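Local coordinates for P91 (Metagenome, PDB 4ZI5), which hydrolyses phosphotriesters as a promiscuous activity and belongs to the dienelactone hydrolase family of alpha/beta hydrolases, at residues T187-A190 against V191-F195; S237-A240 against M241-F245. All blocks are in the same frame, centred on the assembly; numbering follows the deposited sequence. Where two conformers were deposited one is given.

Overall arrangement
Both contacts run along single helices of the alpha/beta hydrolase fold, joining residues one turn apart. Interaction 1 lies on helix 185-198 and interaction 2 on helix 231-248; their centres are about 21 Å apart and their nearest atoms about 11 Å, so they do not touch. Strand 171-177 connects them, taking Met188 from the first helix and Ala240 and Leu244 from the second. Both also reach the second subunit, through Lys189 in one and Asn243 in the other. A bound magnesium ion is about 12 Å from the side chain of Glu194 and about 13 Å from that of Leu244, too far for either to be a ligand.

Interaction 1 of 2, residues T187-A190 against V191-F195; sequences TMKA and VMDEF
Lys189 arches over one helical turn and lays its ammonium group across the carboxylate of Asp193, four residues on. NZ is 2.8 Å from Asp193 OD2, on the syn lone pair of that oxygen, and makes a weaker bond of 3.0 Å to Asp193 OD1, so the salt bridge is forked. CG sets out anti to the backbone N (chi1 179°); the bends at chi2 and chi4 then fold the chain back so that NZ comes down on its partner. Asp193 is not held by the lysine alone, since its OD1 also pairs with Arg196. The carboxylate is therefore shared by two cations, which would probably favour its charged form. Lys189 also packs on Asp185 of the second subunit.

On another side of the helix Met192 doubles back toward the preceding turn. Its chain runs straight through chi2 and then bends at chi3 (-89°), placing the methyl CE 3.9 Å from Met188 CB and 3.2 Å from Met188 O. Helix 185-198 is the crossover helix of a right-handed beta-alpha-beta unit between parallel strands 171-177 and 202-207, and the two methionines divide these strands: Met188 packs on Val174 and His176, Met192 on Trp202, Val204 and Tyr206. Val191 turns CG2 back to within 3.4 Å of Thr187 O. That carbonyl receives Val191 N at 2.9 Å, while Met192 N bonds to Met188 O at 3.0 Å. Glu194 N continues the i to i+4 pattern with Ala190 O, and the glutamate's CG lies 3.4 Å from the same oxygen; its buried carboxylate is gripped by Arg142 through OE1 and by the backbone N of Glu160 through OE2.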
ATOM      1  N   THR A 187     -10.492  16.376   1.460  1.00 26.07           N
ATOM      2  CA  THR A 187      -9.739  16.464   0.222  1.00 24.75           C
ATOM      3  C   THR A 187      -9.359  15.087  -0.294  1.00 23.87           C
ATOM      4  O   THR A 187      -9.602  14.789  -1.479  1.00 22.10           O
ATOM      5  CB  THR A 187      -8.487  17.327   0.385  1.00 26.20           C
ATOM      6  OG1 THR A 187      -8.854  18.589   0.949  1.00 26.53           O
ATOM      7  CG2 THR A 187      -7.810  17.554  -0.974  1.00 26.19           C
ATOM      8  N   MET A 188      -8.835  14.231   0.592  1.00 23.17           N
ATOM      9  CA  MET A 188      -8.502  12.851   0.230  1.00 23.90           C
ATOM     10  C   MET A 188      -9.712  12.112  -0.311  1.00 23.03           C
ATOM     11  O   MET A 188      -9.614  11.415  -1.316  1.00 22.61           O
ATOM     12  CB  MET A 188      -7.931  12.065   1.412  1.00 24.46           C
ATOM     13  CG  MET A 188      -6.550  12.505   1.870  1.00 27.69           C
ATOM     14  SD  MET A 188      -5.238  12.469   0.623  1.00 30.46           S
ATOM     15  CE  MET A 188      -5.625  10.893  -0.154  1.00 31.52           C
ATOM     16  N   LYS A 189     -10.837  12.242   0.369  1.00 22.69           N
ATOM     17  CA  LYS A 189     -12.081  11.599  -0.056  1.00 24.91           C
ATOM     18  C   LYS A 189     -12.519  12.104  -1.434  1.00 21.76           C
ATOM     19  O   LYS A 189     -12.911  11.316  -2.278  1.00 21.98           O
ATOM     20  CB  LYS A 189     -13.188  11.862   0.982  1.00 27.26           C
ATOM     21  CG  LYS A 189     -14.554  11.274   0.649  1.00 32.38           C
ATOM     22  CD  LYS A 189     -14.565   9.757   0.790  1.00 36.04           C
ATOM     23  CE  LYS A 189     -15.979   9.170   0.736  1.00 38.97           C
ATOM     24  NZ  LYS A 189     -16.606   9.222  -0.621  1.00 41.01           N
ATOM     25  N   ALA A 190     -12.475  13.417  -1.643  1.00 20.95           N
ATOM     26  CA  ALA A 190     -12.859  14.003  -2.934  1.00 20.81           C
ATOM     27  C   ALA A 190     -11.977  13.467  -4.059  1.00 20.25           C
ATOM     28  O   ALA A 190     -12.475  13.045  -5.101  1.00 18.80           O
ATOM     29  CB  ALA A 190     -12.769  15.514  -2.876  1.00 21.54           C
ATOM     30  N   VAL A 191     -10.660  13.437  -3.830  1.00 19.11           N
ATOM     31  CA  VAL A 191      -9.743  12.943  -4.875  1.00 18.36           C
ATOM     32  C   VAL A 191      -9.995  11.468  -5.188  1.00 17.40           C
ATOM     33  O   VAL A 191     -10.016  11.064  -6.338  1.00 17.11           O
ATOM     34  CB  VAL A 191      -8.267  13.229  -4.508  1.00 18.37           C
ATOM     35  CG1 VAL A 191      -7.301  12.549  -5.485  1.00 18.53           C
ATOM     36  CG2 VAL A 191      -8.029  14.728  -4.495  1.00 19.17           C
ATOM     37  N   MET A 192     -10.165  10.650  -4.154  1.00 17.84           N
ATOM     38  CA  MET A 192     -10.450   9.228  -4.341  1.00 18.59           C
ATOM     39  C   MET A 192     -11.751   9.051  -5.138  1.00 18.45           C
ATOM     40  O   MET A 192     -11.844   8.179  -5.997  1.00 19.40           O
ATOM     41  CB  MET A 192     -10.492   8.490  -2.984  1.00 20.60           C
ATOM     42  CG  MET A 192      -9.104   8.127  -2.456  1.00 22.43           C
ATOM     43  SD  MET A 192      -9.172   7.177  -0.894  1.00 28.83           S
ATOM     44  CE  MET A 192      -9.174   8.611   0.130  1.00 25.44           C
ATOM     45  N   ASP A 193     -12.737   9.891  -4.852  1.00 18.38           N
ATOM     46  CA  ASP A 193     -14.031   9.846  -5.571  1.00 18.82           C
ATOM     47  C   ASP A 193     -13.887  10.210  -7.050  1.00 17.08           C
ATOM     48  O   ASP A 193     -14.583   9.649  -7.883  1.00 17.94           O
ATOM     49  CB  ASP A 193     -15.040  10.757  -4.886  1.00 19.93           C
ATOM     50  CG  ASP A 193     -15.619  10.145  -3.627  1.00 23.85           C
ATOM     51  OD1 ASP A 193     -15.479   8.902  -3.407  1.00 26.76           O
ATOM     52  OD2 ASP A 193     -16.265  10.889  -2.868  1.00 24.24           O
ATOM     53  N   GLU A 194     -12.934  11.093  -7.373  1.00 16.09           N
ATOM     54  CA  GLU A 194     -12.600  11.391  -8.789  1.00 15.73           C
ATOM     55  C   GLU A 194     -12.023  10.153  -9.438  1.00 15.66           C
ATOM     56  O   GLU A 194     -12.425   9.771 -10.542  1.00 15.73           O
ATOM     57  CB  GLU A 194     -11.585  12.527  -8.904  1.00 15.70           C
ATOM     58  CG  GLU A 194     -12.079  13.867  -8.390  1.00 16.44           C
ATOM     59  CD  GLU A 194     -10.947  14.876  -8.162  1.00 17.92           C
ATOM     60  OE1 GLU A 194      -9.767  14.600  -8.506  1.00 19.42           O
ATOM     61  OE2 GLU A 194     -11.225  15.961  -7.626  1.00 17.64           O
ATOM     62  N   PHE A 195     -11.078   9.501  -8.743  1.00 15.35           N
ATOM     63  CA  PHE A 195     -10.472   8.279  -9.279  1.00 16.70           C
ATOM     64  C   PHE A 195     -11.502   7.169  -9.510  1.00 18.16           C
ATOM     65  O   PHE A 195     -11.462   6.473 -10.539  1.00 17.78           O
ATOM     66  CB  PHE A 195      -9.388   7.721  -8.355  1.00 16.68           C
ATOM     67  CG  PHE A 195      -8.230   8.629  -8.096  1.00 16.31           C
ATOM     68  CD1 PHE A 195      -7.870   9.666  -8.965  1.00 16.91           C
ATOM     69  CD2 PHE A 195      -7.444   8.401  -6.985  1.00 16.61           C
ATOM     70  CE1 PHE A 195      -6.773  10.464  -8.684  1.00 16.34           C
ATOM     71  CE2 PHE A 195      -6.342   9.187  -6.718  1.00 16.38           C
ATOM     72  CZ  PHE A 195      -6.004  10.209  -7.573  1.00 16.16           C
TER

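Interaction 2 of 2, residues S237-A240 against M241-F245; sequences SWTA and MCNLF
Trp238 and Met241 both swing CG away from their own backbone N (chi1 -169° and 179°), and the indole and the thioether project from the helix together, in the same direction. Bends at chi2 and chi3 then bring the end of Met241 over one face of the indole. CE stands 3.5 Å from the centroid of the Trp238 six-membered ring, only 6° off its normal, as a CH-pi contact; SD lies 4.0 Å from that centroid. Replacing the indole by an alanine side chain is likely to take away the face that CE and SD rest on and open a gap between Met241 and helix 56-67, though the other neighbours of Met241 would remain. Arg61, Arg64 and Leu65 of that helix also pack against the indole.

Asn243 OD1 lies 3.6 Å from Thr239 CG2, but its hydrogen bond goes to ND2 of Asn243 in the second subunit, while Thr239 OG1 bonds to Ala235 O. Asn243 N reaches Thr239 O at 2.9 Å, part of the regular helical bonding. The tryptophan and methionine, three residues apart, form a Met-aromatic contact where this C-terminal helix of the alpha/beta hydrolase fold packs against the central sheet.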
ATOM      1  N   SER A 237       6.832   3.305   1.415  1.00 11.01           N
ATOM      2  CA  SER A 237       6.311   4.046   0.271  1.00 11.44           C
ATOM      3  C   SER A 237       7.221   3.876  -0.946  1.00 11.55           C
ATOM      4  O   SER A 237       6.747   3.696  -2.077  1.00 10.93           O
ATOM      5  CB  SER A 237       6.096   5.517   0.647  1.00 12.10           C
ATOM      6  OG  SER A 237       7.308   6.147   1.000  1.00 12.42           O
ATOM      7  N   TRP A 238       8.535   3.899  -0.723  1.00 12.33           N
ATOM      8  CA  TRP A 238       9.499   3.679  -1.797  1.00 12.53           C
ATOM      9  C   TRP A 238       9.335   2.278  -2.392  1.00 12.01           C
ATOM     10  O   TRP A 238       9.344   2.101  -3.613  1.00 11.13           O
ATOM     11  CB  TRP A 238      10.927   3.925  -1.291  1.00 12.88           C
ATOM     12  CG  TRP A 238      11.939   3.976  -2.372  1.00 13.36           C
ATOM     13  CD1 TRP A 238      12.817   3.000  -2.728  1.00 13.53           C
ATOM     14  CD2 TRP A 238      12.174   5.076  -3.254  1.00 12.94           C
ATOM     15  NE1 TRP A 238      13.621   3.439  -3.767  1.00 14.35           N
ATOM     16  CE2 TRP A 238      13.234   4.707  -4.119  1.00 13.24           C
ATOM     17  CE3 TRP A 238      11.593   6.339  -3.400  1.00 12.69           C
ATOM     18  CZ2 TRP A 238      13.727   5.570  -5.106  1.00 12.84           C
ATOM     19  CZ3 TRP A 238      12.100   7.192  -4.366  1.00 13.20           C
ATOM     20  CH2 TRP A 238      13.149   6.795  -5.213  1.00 12.63           C
ATOM     21  N   THR A 239       9.150   1.284  -1.534  1.00 11.32           N
ATOM     22  CA  THR A 239       8.976  -0.091  -2.010  1.00 11.53           C
ATOM     23  C   THR A 239       7.689  -0.176  -2.836  1.00 11.13           C
ATOM     24  O   THR A 239       7.690  -0.795  -3.902  1.00 12.00           O
ATOM     25  CB  THR A 239       8.951  -1.086  -0.853  1.00 11.83           C
ATOM     26  OG1 THR A 239      10.207  -1.053  -0.150  1.00 12.09           O
ATOM     27  CG2 THR A 239       8.692  -2.516  -1.351  1.00 12.73           C
ATOM     28  N   ALA A 240       6.611   0.469  -2.370  1.00 10.99           N
ATOM     29  CA  ALA A 240       5.340   0.431  -3.135  1.00 10.83           C
ATOM     30  C   ALA A 240       5.546   1.051  -4.531  1.00 11.31           C
ATOM     31  O   ALA A 240       5.046   0.514  -5.535  1.00 11.42           O
ATOM     32  CB  ALA A 240       4.223   1.116  -2.403  1.00 10.26           C
ATOM     33  N   MET A 241       6.277   2.164  -4.576  1.00 11.00           N
ATOM     34  CA  MET A 241       6.614   2.814  -5.843  1.00 12.09           C
ATOM     35  C   MET A 241       7.414   1.890  -6.770  1.00 12.60           C
ATOM     36  O   MET A 241       7.069   1.734  -7.948  1.00 12.69           O
ATOM     37  CB  MET A 241       7.427   4.097  -5.590  1.00 12.48           C
ATOM     38  CG  MET A 241       7.856   4.859  -6.842  1.00 12.75           C
ATOM     39  SD  MET A 241       9.427   5.715  -6.545  1.00 12.65           S
ATOM     40  CE  MET A 241      10.567   4.335  -6.550  1.00 13.07           C
ATOM     41  N   CYS A 242       8.469   1.303  -6.231  0.60 12.72           N
ATOM     42  CA  CYS A 242       9.322   0.371  -6.958  0.60 13.72           C
ATOM     43  C   CYS A 242       8.556  -0.825  -7.519  0.60 13.30           C
ATOM     44  O   CYS A 242       8.733  -1.203  -8.694  0.60 12.25           O
ATOM     45  CB  CYS A 242      10.442  -0.082  -6.050  0.60 14.73           C
ATOM     46  SG  CYS A 242      11.636  -1.134  -6.838  0.60 16.92           S
ATOM     47  N   ASN A 243       7.669  -1.383  -6.702  1.00 13.09           N
ATOM     48  CA  ASN A 243       6.781  -2.454  -7.151  1.00 13.46           C
ATOM     49  C   ASN A 243       5.864  -2.065  -8.294  1.00 13.68           C
ATOM     50  O   ASN A 243       5.714  -2.840  -9.278  1.00 13.41           O
ATOM     51  CB  ASN A 243       5.947  -3.011  -5.981  1.00 13.70           C
ATOM     52  CG  ASN A 243       6.785  -3.733  -4.916  1.00 14.94           C
ATOM     53  OD1 ASN A 243       6.390  -3.799  -3.750  1.00 17.58           O
ATOM     54  ND2 ASN A 243       7.927  -4.298  -5.311  1.00 14.78           N
ATOM     55  N   LEU A 244       5.248  -0.888  -8.202  1.00 12.90           N
ATOM     56  CA  LEU A 244       4.386  -0.413  -9.259  1.00 13.11           C
ATOM     57  C   LEU A 244       5.157  -0.218 -10.579  1.00 13.49           C
ATOM     58  O   LEU A 244       4.673  -0.596 -11.628  1.00 13.05           O
ATOM     59  CB  LEU A 244       3.698   0.893  -8.864  1.00 13.32           C
ATOM     60  CG  LEU A 244       2.696   1.480  -9.860  1.00 13.35           C
ATOM     61  CD1 LEU A 244       1.486   0.551 -10.019  1.00 13.52           C
ATOM     62  CD2 LEU A 244       2.250   2.864  -9.409  1.00 14.03           C
ATOM     63  N   PHE A 245       6.350   0.376 -10.517  1.00 13.53           N
ATOM     64  CA  PHE A 245       7.159   0.546 -11.700  1.00 13.89           C
ATOM     65  C   PHE A 245       7.585  -0.802 -12.325  1.00 14.92           C
ATOM     66  O   PHE A 245       7.552  -0.941 -13.549  1.00 15.05           O
ATOM     67  CB  PHE A 245       8.411   1.392 -11.388  1.00 13.67           C
ATOM     68  CG  PHE A 245       8.119   2.831 -11.080  1.00 13.38           C
ATOM     69  CD1 PHE A 245       6.855   3.389 -11.238  1.00 13.15           C
ATOM     70  CD2 PHE A 245       9.163   3.657 -10.652  1.00 13.16           C
ATOM     71  CE1 PHE A 245       6.630   4.734 -10.969  1.00 12.75           C
ATOM     72  CE2 PHE A 245       8.937   4.991 -10.383  1.00 13.33           C
ATOM     73  CZ  PHE A 245       7.674   5.528 -10.530  1.00 13.16           C
TER